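Local coordinates for response regulator receiver modulated diguanylate cyclase with PAS/PAC sensor (Desulfovibrio desulfuricans subsp. desulfuricans, PDB 3CG0), which probably relays a phosphorylation signal, through this CheY-like receiver domain, to a diguanylate cyclase module that would make cyclic di-GMP, at residues L25-Y34 against V113-E123; P55-M63 against L83-D93. All coordinates share one frame; numbering follows the deposited sequence. Where two conformers were deposited one is given.

Contact 1. Residues L25-Y34 against V113-E123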
loop_
_atom_site.group_PDB
_atom_site.type_symbol
_atom_site.label_atom_id
_atom_site.label_comp_id
_atom_site.label_asym_id
_atom_site.label_seq_id
_atom_site.Cartn_x
_atom_site.Cartn_y
_atom_site.Cartn_z
ATOM N N LEU C 25 -14.309 -28.534 -18.446
ATOM C CA LEU C 25 -14.077 -27.393 -17.564
ATOM C C LEU C 25 -14.072 -27.769 -16.091
ATOM O O LEU C 25 -13.199 -27.338 -15.355
ATOM C CB LEU C 25 -15.147 -26.323 -17.764
ATOM C CG LEU C 25 -14.793 -25.043 -18.492
ATOM C CD1 LEU C 25 -15.988 -24.131 -18.390
ATOM C CD2 LEU C 25 -13.559 -24.411 -17.862
ATOM N N ARG C 26 -15.062 -28.547 -15.659
ATOM C CA ARG C 26 -15.156 -28.984 -14.263
ATOM C C ARG C 26 -13.919 -29.793 -13.854
ATOM O O ARG C 26 -13.393 -29.610 -12.758
ATOM C CB ARG C 26 -16.430 -29.797 -14.045
ATOM C CG ARG C 26 -16.963 -29.746 -12.628
ATOM C CD ARG C 26 -18.303 -30.462 -12.498
ATOM N NE ARG C 26 -18.957 -30.099 -11.238
ATOM C CZ ARG C 26 -20.273 -30.069 -11.050
ATOM N NH1 ARG C 26 -21.105 -30.393 -12.037
ATOM N NH2 ARG C 26 -20.757 -29.711 -9.869
ATOM N N ILE C 27 -13.463 -30.677 -14.750
ATOM C CA ILE C 27 -12.251 -31.501 -14.540
ATOM C C ILE C 27 -11.023 -30.616 -14.336
ATOM O O ILE C 27 -10.315 -30.764 -13.344
ATOM C CB ILE C 27 -11.990 -32.495 -15.713
ATOM C CG1 ILE C 27 -13.024 -33.618 -15.736
ATOM C CG2 ILE C 27 -10.591 -33.129 -15.630
ATOM C CD1 ILE C 27 -12.998 -34.421 -17.020
ATOM N N GLN C 28 -10.808 -29.676 -15.260
ATOM C CA GLN C 28 -9.724 -28.687 -15.159
ATOM C C GLN C 28 -9.759 -27.855 -13.885
ATOM O O GLN C 28 -8.722 -27.639 -13.284
ATOM C CB GLN C 28 -9.707 -27.752 -16.364
ATOM C CG GLN C 28 -9.148 -28.369 -17.625
ATOM C CD GLN C 28 -9.151 -27.399 -18.786
ATOM O OE1 GLN C 28 -10.205 -27.043 -19.315
ATOM N NE2 GLN C 28 -7.967 -26.973 -19.197
ATOM N N LEU C 29 -10.944 -27.409 -13.474
ATOM C CA LEU C 29 -11.078 -26.571 -12.288
ATOM C C LEU C 29 -10.841 -27.337 -11.007
ATOM O O LEU C 29 -10.209 -26.824 -10.087
ATOM C CB LEU C 29 -12.446 -25.895 -12.228
ATOM C CG LEU C 29 -12.708 -24.787 -13.247
ATOM C CD1 LEU C 29 -14.175 -24.487 -13.262
ATOM C CD2 LEU C 29 -11.931 -23.568 -12.892
ATOM N N GLU C 30 -11.353 -28.562 -10.955
ATOM C CA GLU C 30 -11.166 -29.436 -9.802
ATOM C C GLU C 30 -9.692 -29.826 -9.618
ATOM O O GLU C 30 -9.220 -29.919 -8.487
ATOM C CB GLU C 30 -12.021 -30.686 -9.952
ATOM C CG GLU C 30 -12.618 -31.188 -8.661
ATOM C CD GLU C 30 -14.031 -30.688 -8.452
ATOM O OE1 GLU C 30 -14.215 -29.472 -8.211
ATOM O OE2 GLU C 30 -14.958 -31.521 -8.523
ATOM N N SER C 31 -8.980 -30.024 -10.731
ATOM C CA SER C 31 -7.549 -30.348 -10.730
ATOM C C SER C 31 -6.677 -29.186 -10.250
ATOM O O SER C 31 -5.551 -29.384 -9.780
ATOM C CB SER C 31 -7.106 -30.770 -12.135
ATOM O OG SER C 31 -7.981 -31.745 -12.675
ATOM N N LEU C 32 -7.194 -27.968 -10.398
ATOM C CA LEU C 32 -6.486 -26.771 -9.966
ATOM C C LEU C 32 -6.714 -26.516 -8.474
ATOM O O LEU C 32 -5.902 -25.858 -7.815
ATOM C CB LEU C 32 -6.894 -25.557 -10.815
ATOM C CG LEU C 32 -6.351 -25.533 -12.258
ATOM C CD1 LEU C 32 -7.092 -24.528 -13.123
ATOM C CD2 LEU C 32 -4.842 -25.254 -12.300
ATOM N N GLY C 33 -7.814 -27.049 -7.950
ATOM C CA GLY C 33 -8.126 -26.937 -6.530
ATOM C C GLY C 33 -9.432 -26.216 -6.235
ATOM O O GLY C 33 -9.968 -26.333 -5.126
ATOM N N TYR C 34 -9.941 -25.484 -7.229
ATOM C CA TYR C 34 -11.154 -24.679 -7.086
ATOM C C TYR C 34 -12.377 -25.516 -6.754
ATOM O O TYR C 34 -12.513 -26.645 -7.209
ATOM C CB TYR C 34 -11.439 -23.884 -8.368
ATOM C CG TYR C 34 -10.351 -22.918 -8.769
ATOM C CD1 TYR C 34 -10.132 -21.742 -8.052
ATOM C CD2 TYR C 34 -9.554 -23.169 -9.884
ATOM C CE1 TYR C 34 -9.126 -20.854 -8.420
ATOM C CE2 TYR C 34 -8.557 -22.288 -10.265
ATOM C CZ TYR C 34 -8.350 -21.132 -9.531
ATOM O OH TYR C 34 -7.360 -20.265 -9.910
ATOM N N VAL C 113 -9.762 -24.698 -23.357
ATOM C CA VAL C 113 -9.109 -23.793 -22.427
ATOM C C VAL C 113 -7.891 -24.485 -21.829
ATOM O O VAL C 113 -7.999 -25.605 -21.326
ATOM C CB VAL C 113 -10.095 -23.357 -21.299
ATOM C CG1 VAL C 113 -9.422 -22.427 -20.296
ATOM C CG2 VAL C 113 -11.347 -22.699 -21.891
ATOM N N ALA C 114 -6.735 -23.828 -21.909
ATOM C CA ALA C 114 -5.550 -24.276 -21.185
ATOM C C ALA C 114 -5.742 -24.017 -19.695
ATOM O O ALA C 114 -6.190 -22.939 -19.298
ATOM C CB ALA C 114 -4.306 -23.565 -21.702
ATOM N N ALA C 115 -5.413 -25.011 -18.877
ATOM C CA ALA C 115 -5.588 -24.918 -17.428
ATOM C C ALA C 115 -4.778 -23.798 -16.773
ATOM O O ALA C 115 -5.266 -23.144 -15.856
ATOM C CB ALA C 115 -5.267 -26.248 -16.766
ATOM N N ASP C 116 -3.549 -23.586 -17.238
ATOM C CA ASP C 116 -2.664 -22.597 -16.625
ATOM C C ASP C 116 -3.130 -21.160 -16.883
ATOM O O ASP C 116 -2.975 -20.297 -16.024
ATOM C CB ASP C 116 -1.192 -22.823 -17.031
ATOM C CG ASP C 116 -0.814 -22.126 -18.325
ATOM O OD1 ASP C 116 -0.042 -21.140 -18.272
ATOM O OD2 ASP C 116 -1.292 -22.557 -19.396
ATOM N N THR C 117 -3.735 -20.931 -18.051
ATOM C CA THR C 117 -4.364 -19.651 -18.371
ATOM C C THR C 117 -5.629 -19.474 -17.538
ATOM O O THR C 117 -5.889 -18.397 -17.009
ATOM C CB THR C 117 -4.739 -19.549 -19.862
ATOM O OG1 THR C 117 -3.736 -20.193 -20.654
ATOM C CG2 THR C 117 -4.861 -18.088 -20.283
ATOM N N LEU C 118 -6.400 -20.549 -17.430
ATOM C CA LEU C 118 -7.605 -20.597 -16.616
ATOM C C LEU C 118 -7.307 -20.209 -15.168
ATOM O O LEU C 118 -8.008 -19.384 -14.586
ATOM C CB LEU C 118 -8.198 -22.009 -16.682
ATOM C CG LEU C 118 -9.456 -22.339 -15.896
ATOM C CD1 LEU C 118 -10.545 -21.392 -16.322
ATOM C CD2 LEU C 118 -9.847 -23.798 -16.129
ATOM N N HIS C 119 -6.247 -20.786 -14.609
ATOM C CA HIS C 119 -5.870 -20.535 -13.226
ATOM C C HIS C 119 -5.452 -19.089 -12.954
ATOM O O HIS C 119 -5.871 -18.499 -11.958
ATOM C CB HIS C 119 -4.752 -21.481 -12.801
ATOM C CG HIS C 119 -4.189 -21.163 -11.454
ATOM N ND1 HIS C 119 -4.927 -21.272 -10.296
ATOM C CD2 HIS C 119 -2.967 -20.712 -11.082
ATOM C CE1 HIS C 119 -4.184 -20.913 -9.265
ATOM N NE2 HIS C 119 -2.989 -20.568 -9.715
ATOM N N ARG C 120 -4.632 -18.529 -13.840
ATOM C CA ARG C 120 -4.149 -17.153 -13.702
ATOM C C ARG C 120 -5.243 -16.108 -13.940
ATOM O O ARG C 120 -5.263 -15.074 -13.271
ATOM C CB ARG C 120 -2.939 -16.888 -14.622
ATOM C CG ARG C 120 -1.667 -17.683 -14.280
ATOM C CD ARG C 120 -1.423 -17.755 -12.771
ATOM N NE ARG C 120 -0.075 -18.203 -12.413
ATOM C CZ ARG C 120 0.330 -18.424 -11.162
ATOM N NH1 ARG C 120 1.575 -18.826 -10.923
ATOM N NH2 ARG C 120 -0.505 -18.248 -10.145
ATOM N N SER C 121 -6.140 -16.379 -14.888
ATOM C CA SER C 121 -7.282 -15.505 -15.163
ATOM C C SER C 121 -8.183 -15.355 -13.961
ATOM O O SER C 121 -8.562 -14.241 -13.616
ATOM C CB SER C 121 -8.096 -16.056 -16.317
ATOM O OG SER C 121 -7.243 -16.328 -17.394
ATOM N N ILE C 122 -8.500 -16.479 -13.323
ATOM C CA ILE C 122 -9.346 -16.513 -12.123
ATOM C C ILE C 122 -8.696 -15.789 -10.941
ATOM O O ILE C 122 -9.355 -14.995 -10.258
ATOM C CB ILE C 122 -9.718 -17.979 -11.754
ATOM C CG1 ILE C 122 -10.633 -18.574 -12.832
ATOM C CG2 ILE C 122 -10.383 -18.058 -10.406
ATOM C CD1 ILE C 122 -11.170 -19.962 -12.505
ATOM N N GLU C 123 -7.407 -16.058 -10.717
ATOM C CA GLU C 123 -6.622 -15.371 -9.688
ATOM C C GLU C 123 -6.634 -13.862 -9.893
ATOM O O GLU C 123 -6.948 -13.108 -8.969
ATOM C CB GLU C 123 -5.176 -15.875 -9.668
ATOM C CG GLU C 123 -4.951 -17.129 -8.825
ATOM C CD GLU C 123 -3.473 -17.388 -8.492
ATOM O OE1 GLU C 123 -3.214 -18.151 -7.529
ATOM O OE2 GLU C 123 -2.577 -16.843 -9.186
#
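Leu118 sits as a knob in a hole formed by Leu25, Gln28, Leu29 and Leu32, where the first and last helices of the CheY-like receiver fold, 19-32 and 115-132, pack across each other on one face of the sheet. The axes of 25-32 and 115-123 come within 10.2 Å and cross at -67°. The apolar core is made by methyl groups: Leu118 CD2 lies 3.9 Å from Leu29 CD2, and Leu29 CD2 in turn meets Ile122 CD1 at 3.7 Å. One turn on from Gln28, Leu32 lays CD2 against CB of His119.

Polar contacts close the two ends. Just before helix 115-132 the extended Gln28 side chain sends NE2 to Val113 O, 2.5 Å away, an N-H...O angle of 167° with the oxygen close to the amide plane. At the other end the Tyr34 and Ile122 side chains pass each other heading opposite ways, with Ile122 CD1 over one ring face toward the rim. Tyr34 and His119 meet rim to rim; with His119 CG anti to its own N (chi1 172°), the imidazole reaches the phenol, and ND1 gives Tyr34 OH a weak, bent hydrogen bond of 2.7 Å.

Contact 2. Residues P55-M63 against L83-D93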
loop_
_atom_site.group_PDB
_atom_site.type_symbol
_atom_site.label_atom_id
_atom_site.label_comp_id
_atom_site.label_asym_id
_atom_site.label_seq_id
_atom_site.Cartn_x
_atom_site.Cartn_y
_atom_site.Cartn_z
ATOM N N PRO C 55 -20.921 -17.506 -5.266
ATOM C CA PRO C 55 -19.643 -17.751 -5.939
ATOM C C PRO C 55 -18.705 -16.544 -5.947
ATOM O O PRO C 55 -19.142 -15.418 -5.734
ATOM C CB PRO C 55 -20.062 -18.127 -7.364
ATOM C CG PRO C 55 -21.391 -17.452 -7.566
ATOM C CD PRO C 55 -22.015 -17.242 -6.226
ATOM N N ASP C 56 -17.421 -16.802 -6.181
ATOM C CA ASP C 56 -16.413 -15.758 -6.286
ATOM C C ASP C 56 -16.260 -15.285 -7.731
ATOM O O ASP C 56 -15.766 -14.194 -7.975
ATOM C CB ASP C 56 -15.064 -16.257 -5.750
ATOM C CG ASP C 56 -15.086 -16.501 -4.245
ATOM O OD1 ASP C 56 -15.382 -17.638 -3.824
ATOM O OD2 ASP C 56 -14.829 -15.547 -3.484
ATOM N N ILE C 57 -16.679 -16.116 -8.682
ATOM C CA ILE C 57 -16.499 -15.852 -10.110
ATOM C C ILE C 57 -17.457 -16.724 -10.942
ATOM O O ILE C 57 -17.901 -17.774 -10.487
ATOM C CB ILE C 57 -15.010 -16.076 -10.554
ATOM C CG1 ILE C 57 -14.760 -15.527 -11.962
ATOM C CG2 ILE C 57 -14.597 -17.549 -10.415
ATOM C CD1 ILE C 57 -13.331 -15.284 -12.297
ATOM N N ALA C 58 -17.783 -16.268 -12.146
ATOM C CA ALA C 58 -18.656 -17.008 -13.043
ATOM C C ALA C 58 -17.978 -17.166 -14.391
ATOM O O ALA C 58 -17.469 -16.187 -14.946
ATOM C CB ALA C 58 -19.992 -16.279 -13.199
ATOM N N LEU C 59 -17.950 -18.400 -14.904
ATOM C CA LEU C 59 -17.461 -18.665 -16.255
ATOM C C LEU C 59 -18.659 -18.841 -17.155
ATOM O O LEU C 59 -19.464 -19.725 -16.924
ATOM C CB LEU C 59 -16.579 -19.915 -16.296
ATOM C CG LEU C 59 -15.354 -19.985 -15.377
ATOM C CD1 LEU C 59 -14.497 -21.160 -15.779
ATOM C CD2 LEU C 59 -14.545 -18.705 -15.407
ATOM N N VAL C 60 -18.796 -17.979 -18.161
ATOM C CA VAL C 60 -20.009 -17.936 -18.992
ATOM C C VAL C 60 -19.658 -18.232 -20.443
ATOM O O VAL C 60 -18.680 -17.678 -20.978
ATOM C CB VAL C 60 -20.749 -16.562 -18.879
ATOM C CG1 VAL C 60 -22.037 -16.538 -19.731
ATOM C CG2 VAL C 60 -21.119 -16.249 -17.431
ATOM N N ASP C 61 -20.430 -19.109 -21.091
ATOM C CA ASP C 61 -20.221 -19.296 -22.521
ATOM C C ASP C 61 -20.880 -18.154 -23.250
ATOM O O ASP C 61 -22.089 -17.917 -23.101
ATOM C CB ASP C 61 -20.723 -20.637 -23.050
ATOM C CG ASP C 61 -20.001 -21.058 -24.328
ATOM O OD1 ASP C 61 -20.080 -20.336 -25.347
ATOM O OD2 ASP C 61 -19.319 -22.102 -24.312
ATOM N N ILE C 62 -20.075 -17.443 -24.036
ATOM C CA ILE C 62 -20.529 -16.248 -24.731
ATOM C C ILE C 62 -21.628 -16.586 -25.737
ATOM O O ILE C 62 -22.479 -15.753 -26.031
ATOM C CB ILE C 62 -19.333 -15.475 -25.383
ATOM C CG1 ILE C 62 -19.709 -14.014 -25.671
ATOM C CG2 ILE C 62 -18.772 -16.195 -26.640
ATOM C CD1 ILE C 62 -18.505 -13.094 -25.770
ATOM N N MET C 63 -21.632 -17.840 -26.187
ATOM C CA MET C 63 -22.486 -18.301 -27.272
ATOM C C MET C 63 -23.765 -19.017 -26.828
ATOM O O MET C 63 -24.425 -19.643 -27.665
ATOM C CB MET C 63 -21.670 -19.183 -28.232
ATOM C CG MET C 63 -21.506 -18.608 -29.646
ATOM S SD MET C 63 -20.605 -17.046 -29.810
ATOM C CE MET C 63 -21.661 -16.216 -30.993
ATOM N N LEU C 83 -20.398 -10.464 -9.415
ATOM C CA LEU C 83 -19.449 -11.474 -9.829
ATOM C C LEU C 83 -18.582 -10.916 -10.933
ATOM O O LEU C 83 -19.082 -10.254 -11.849
ATOM C CB LEU C 83 -20.184 -12.708 -10.375
ATOM C CG LEU C 83 -20.461 -13.956 -9.534
ATOM C CD1 LEU C 83 -20.701 -13.643 -8.066
ATOM C CD2 LEU C 83 -21.643 -14.724 -10.122
ATOM N N PRO C 84 -17.270 -11.167 -10.847
ATOM C CA PRO C 84 -16.403 -11.039 -12.000
ATOM C C PRO C 84 -16.741 -12.110 -13.038
ATOM O O PRO C 84 -17.125 -13.219 -12.683
ATOM C CB PRO C 84 -15.013 -11.323 -11.447
ATOM C CG PRO C 84 -15.131 -11.310 -9.976
ATOM C CD PRO C 84 -16.550 -11.574 -9.632
ATOM N N ILE C 85 -16.538 -11.772 -14.304
ATOM C CA ILE C 85 -16.935 -12.591 -15.420
ATOM C C ILE C 85 -15.754 -12.887 -16.314
ATOM O O ILE C 85 -15.051 -11.969 -16.741
ATOM C CB ILE C 85 -17.996 -11.859 -16.286
ATOM C CG1 ILE C 85 -19.246 -11.529 -15.451
ATOM C CG2 ILE C 85 -18.351 -12.693 -17.520
ATOM C CD1 ILE C 85 -19.827 -12.716 -14.661
ATOM N N ILE C 86 -15.553 -14.166 -16.606
ATOM C CA ILE C 86 -14.706 -14.554 -17.720
ATOM C C ILE C 86 -15.603 -15.224 -18.736
ATOM O O ILE C 86 -16.385 -16.112 -18.383
ATOM C CB ILE C 86 -13.581 -15.506 -17.283
ATOM C CG1 ILE C 86 -12.823 -14.896 -16.103
ATOM C CG2 ILE C 86 -12.643 -15.837 -18.467
ATOM C CD1 ILE C 86 -11.636 -15.694 -15.655
ATOM N N PHE C 87 -15.540 -14.769 -19.988
ATOM C CA PHE C 87 -16.329 -15.404 -21.034
ATOM C C PHE C 87 -15.575 -16.570 -21.616
ATOM O O PHE C 87 -14.379 -16.484 -21.854
ATOM C CB PHE C 87 -16.682 -14.443 -22.160
ATOM C CG PHE C 87 -17.842 -13.549 -21.860
ATOM C CD1 PHE C 87 -19.136 -14.060 -21.733
ATOM C CD2 PHE C 87 -17.649 -12.179 -21.763
ATOM C CE1 PHE C 87 -20.186 -13.222 -21.478
ATOM C CE2 PHE C 87 -18.708 -11.324 -21.505
ATOM C CZ PHE C 87 -19.971 -11.839 -21.356
ATOM N N ILE C 88 -16.292 -17.659 -21.839
ATOM C CA ILE C 88 -15.771 -18.815 -22.562
ATOM C C ILE C 88 -16.204 -18.679 -24.018
ATOM O O ILE C 88 -17.397 -18.547 -24.308
ATOM C CB ILE C 88 -16.282 -20.142 -21.944
ATOM C CG1 ILE C 88 -15.977 -20.203 -20.434
ATOM C CG2 ILE C 88 -15.714 -21.335 -22.687
ATOM C CD1 ILE C 88 -14.480 -20.084 -20.070
ATOM N N THR C 89 -15.240 -18.679 -24.931
ATOM C CA THR C 89 -15.533 -18.366 -26.329
ATOM C C THR C 89 -15.232 -19.514 -27.287
ATOM O O THR C 89 -14.412 -20.388 -26.999
ATOM C CB THR C 89 -14.762 -17.111 -26.833
ATOM O OG1 THR C 89 -13.367 -17.412 -26.942
ATOM C CG2 THR C 89 -14.956 -15.923 -25.914
ATOM N N SER C 90 -15.912 -19.507 -28.430
ATOM C CA SER C 90 -15.527 -20.342 -29.561
ATOM C C SER C 90 -15.651 -19.577 -30.875
ATOM O O SER C 90 -14.702 -19.511 -31.656
ATOM C CB SER C 90 -16.381 -21.609 -29.607
ATOM O OG SER C 90 -17.763 -21.294 -29.580
ATOM N N SER C 91 -16.825 -19.003 -31.114
ATOM C CA SER C 91 -17.121 -18.372 -32.403
ATOM C C SER C 91 -16.466 -16.993 -32.543
ATOM O O SER C 91 -15.720 -16.558 -31.660
ATOM C CB SER C 91 -18.641 -18.294 -32.619
ATOM O OG SER C 91 -18.977 -17.872 -33.931
ATOM N N GLN C 92 -16.749 -16.323 -33.659
ATOM C CA GLN C 92 -16.104 -15.057 -34.013
ATOM C C GLN C 92 -17.091 -13.941 -34.391
ATOM O O GLN C 92 -16.717 -13.004 -35.110
ATOM C CB GLN C 92 -15.112 -15.286 -35.163
ATOM C CG GLN C 92 -13.707 -15.690 -34.733
ATOM C CD GLN C 92 -12.788 -14.495 -34.537
ATOM O OE1 GLN C 92 -12.959 -13.705 -33.607
ATOM N NE2 GLN C 92 -11.798 -14.363 -35.415
ATOM N N ASP C 93 -18.333 -14.034 -33.908
ATOM C CA ASP C 93 -19.350 -13.022 -34.213
ATOM C C ASP C 93 -19.036 -11.696 -33.530
ATOM O O ASP C 93 -19.296 -11.524 -32.337
ATOM C CB ASP C 93 -20.765 -13.498 -33.843
ATOM C CG ASP C 93 -21.863 -12.577 -34.394
ATOM O OD1 ASP C 93 -21.626 -11.887 -35.409
ATOM O OD2 ASP C 93 -22.971 -12.547 -33.817
#
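Ile62 and Phe87 cross at about a right angle at the C-terminal end of two parallel strands, 57-61 and 85-89, with Ile62 CD1 over the ring face, 4.2 Å from the Phe87 centroid and 18° off its normal. Ile85 CG2 lies over the opposite face, so the ring is sandwiched between two isoleucines. Ile62 CG1 stands anti to the backbone N (chi1 -160°), which swings CD1 over the ring, while its CG2 runs alongside the methyl of Thr89.

Val60 and Phe87 point the same way from their paired strands, as do Leu59 and Ile86 on the other face, where Leu59 CD2 is 3.8 Å from Ile86 CB. At the N-terminal end Leu83 turns across Pro55 and places CD2 3.7 Å from Pro55 CG.

Backbone bonds alternate between the strands: Val60 N gives to Ile86 O at 3.1 Å, Val60 O accepts from Ile88 N, and Ile62 N closes the run on Ile88 O at 2.9 Å. Asp61, the predicted phosphorylation site, lies crosswise to Ile88; its OD1 takes Met63 N at 3.1 Å through the anti lone pair, an Asx turn that ties the carboxylate to the loop after the strand.

Helix 70-80 makes this a beta-alpha-beta unit and packs on Ala58, Ile85 and Phe87; helix 94-101 covers Ile62 and Thr89. Strand 11-15 bonds to the far edge of 57-61, and helix 115-132 lies over Leu59 and Ile86.

How the contacts relate
Contact 1 lies on one face of the sheet whose central strands form contact 2, and their centres are 14 Å apart. They share a hydrophobic layer: Leu59 CD1 is 4.0 Å from both Leu25 CD2 and Leu118 CD1, and Ile86 CD1 is 3.6 Å from Ser121 CB. Leu59 thus touches both helices of contact 1, whereas Ile86 meets the last one. In sequence, both strands of contact 2 lie between the two helices that meet in contact 1. The predicted phosphorylation site, Asp61, belongs to contact 2, near Glu16 and Lys111, whereas Asp116 and Arg120 of the last helix form salt bridges with a second subunit.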